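Local coordinates for disease resistance protein RRS1 (Arabidopsis thaliana, PDB 4C6S), which pairs with RPS4 as an immune receptor that recognises the bacterial effectors AvrRps4 and PopP2, and binds W-box DNA as a transcription factor, at residues S60-P65 with A79-C84. Sequence-based numbering, arbitrary orientation.
Sequences SVMVLP and AKVLEC
In the beta-alpha-beta unit made of strand 59-65, helix 74-82 and strand 92-98, residues 79-84 lie over the first half of the strand, and V81 meets both S60 and M62. The methyl CG1 of V81 does the touching: it lies 4.1 Å from CG of M62 and 4.0 Å from OG of S60, bridging two strand residues whose side chains emerge on the same face. V81 is turned so that CG1 stands opposite its own backbone N (chi1 176°), which brings this methyl down to the strand. The side chains of M62 and V81 lie alongside one another, pointing opposite ways; the thioether is also in reach, with SD of M62 4.1 Å from CG1 of V81. These separations are van der Waals distances, and no direct hydrogen bond passes between 60-65 and 79-84.

Strand 59-65 is the middle strand of the five-stranded parallel sheet, order 2-1-3-4-5, of this flavodoxin-like TIR domain, the part of RRS1 that takes part in homo- and heterodimerization; no other chain of the assembly touches 60-65 or 79-84. Its backbone pairs on one side with C9 and S11 of strand 8-12 and on the other with A92 and V94. W74 and F78, earlier in the helix, pack against M62, while V40 and S11 touch V81.

The polar link is made by one water. It accepts from OG of S60 at 2.8 Å and donates to the carbonyl O of V81 at 3.0 Å, giving the buried serine hydroxyl an acceptor. The same carbonyl also receives a backbone bond, C84 N to V81 O at 3.1 Å, so two donors share it.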
loop_
_atom_site.group_PDB
_atom_site.type_symbol
_atom_site.label_atom_id
_atom_site.label_comp_id
_atom_site.label_asym_id
_atom_site.label_seq_id
_atom_site.Cartn_x
_atom_site.Cartn_y
_atom_site.Cartn_z
ATOM N N SER A 60 -14.649 4.595 -13.939
ATOM C CA SER A 60 -13.394 5.330 -13.917
ATOM C C SER A 60 -13.095 5.724 -12.481
ATOM O O SER A 60 -13.838 6.498 -11.875
ATOM C CB SER A 60 -13.514 6.569 -14.814
ATOM O OG SER A 60 -12.331 7.344 -14.796
ATOM N N VAL A 61 -12.030 5.162 -11.915
ATOM C CA VAL A 61 -11.634 5.505 -10.549
ATOM C C VAL A 61 -10.446 6.454 -10.623
ATOM O O VAL A 61 -9.351 6.045 -11.023
ATOM C CB VAL A 61 -11.209 4.270 -9.767
ATOM C CG1 VAL A 61 -10.715 4.672 -8.365
ATOM C CG2 VAL A 61 -12.352 3.277 -9.669
ATOM N N MET A 62 -10.657 7.718 -10.257
ATOM C CA MET A 62 -9.588 8.709 -10.292
ATOM C C MET A 62 -8.952 8.789 -8.918
ATOM O O MET A 62 -9.606 9.195 -7.959
ATOM C CB MET A 62 -10.141 10.080 -10.677
ATOM C CG MET A 62 -10.740 10.083 -12.084
ATOM S SD MET A 62 -11.347 11.688 -12.652
ATOM C CE MET A 62 -9.932 12.685 -12.367
ATOM N N VAL A 63 -7.699 8.360 -8.812
ATOM C CA VAL A 63 -6.976 8.466 -7.550
ATOM C C VAL A 63 -6.195 9.753 -7.591
ATOM O O VAL A 63 -5.288 9.927 -8.414
ATOM C CB VAL A 63 -6.031 7.290 -7.336
ATOM C CG1 VAL A 63 -5.223 7.512 -6.061
ATOM C CG2 VAL A 63 -6.835 6.000 -7.252
ATOM N N LEU A 64 -6.576 10.685 -6.725
ATOM C CA LEU A 64 -6.115 12.059 -6.833
ATOM C C LEU A 64 -5.041 12.320 -5.802
ATOM O O LEU A 64 -5.077 11.737 -4.711
ATOM C CB LEU A 64 -7.289 13.016 -6.618
ATOM C CG LEU A 64 -8.376 12.856 -7.687
ATOM C CD1 LEU A 64 -9.714 13.386 -7.205
ATOM C CD2 LEU A 64 -7.959 13.555 -8.976
ATOM N N PRO A 65 -4.060 13.173 -6.152
ATOM C CA PRO A 65 -2.990 13.533 -5.211
ATOM C C PRO A 65 -3.506 14.556 -4.208
ATOM O O PRO A 65 -3.348 15.766 -4.381
ATOM C CB PRO A 65 -1.918 14.138 -6.115
ATOM C CG PRO A 65 -2.688 14.725 -7.270
ATOM C CD PRO A 65 -3.887 13.821 -7.472
ATOM N N ALA A 79 -8.352 16.656 -15.825
ATOM C CA ALA A 79 -9.428 17.059 -16.731
ATOM C C ALA A 79 -9.487 16.139 -17.953
ATOM O O ALA A 79 -10.566 15.792 -18.422
ATOM C CB ALA A 79 -9.269 18.512 -17.175
ATOM N N LYS A 80 -8.321 15.745 -18.460
ATOM C CA LYS A 80 -8.267 14.890 -19.640
ATOM C C LYS A 80 -8.798 13.484 -19.353
ATOM O O LYS A 80 -9.193 12.776 -20.281
ATOM C CB LYS A 80 -6.843 14.824 -20.200
ATOM C CG LYS A 80 -5.844 14.136 -19.276
ATOM C CD LYS A 80 -4.425 14.273 -19.817
ATOM C CE LYS A 80 -3.484 13.283 -19.147
ATOM N NZ LYS A 80 -2.580 13.899 -18.146
ATOM N N VAL A 81 -8.814 13.086 -18.079
ATOM C CA VAL A 81 -9.386 11.797 -17.713
ATOM C C VAL A 81 -10.912 11.867 -17.684
ATOM O O VAL A 81 -11.596 11.004 -18.243
ATOM C CB VAL A 81 -8.866 11.294 -16.346
ATOM C CG1 VAL A 81 -9.561 10.001 -15.975
ATOM C CG2 VAL A 81 -7.371 11.071 -16.412
ATOM N N LEU A 82 -11.443 12.899 -17.038
ATOM C CA LEU A 82 -12.888 13.036 -16.887
ATOM C C LEU A 82 -13.575 13.278 -18.230
ATOM O O LEU A 82 -14.718 12.857 -18.435
ATOM C CB LEU A 82 -13.231 14.166 -15.912
ATOM C CG LEU A 82 -14.725 14.325 -15.619
ATOM C CD1 LEU A 82 -15.264 13.057 -14.983
ATOM C CD2 LEU A 82 -15.009 15.535 -14.747
ATOM N N GLU A 83 -12.878 13.941 -19.150
ATOM C CA GLU A 83 -13.465 14.246 -20.444
ATOM C C GLU A 83 -13.721 12.965 -21.215
ATOM O O GLU A 83 -14.583 12.927 -22.092
ATOM C CB GLU A 83 -12.593 15.228 -21.226
ATOM C CG GLU A 83 -12.696 16.653 -20.684
ATOM C CD GLU A 83 -11.872 17.656 -21.467
ATOM O OE1 GLU A 83 -11.036 17.227 -22.292
ATOM O OE2 GLU A 83 -12.064 18.875 -21.252
ATOM N N CYS A 84 -13.004 11.903 -20.856
ATOM C CA CYS A 84 -13.229 10.599 -21.476
ATOM C C CYS A 84 -14.569 9.985 -21.075
ATOM O O CYS A 84 -15.028 9.032 -21.706
ATOM C CB CYS A 84 -12.112 9.624 -21.114
ATOM S SG CYS A 84 -10.522 9.946 -21.886
HETATM O O HOH W 1 -13.268 9.035 -16.792
#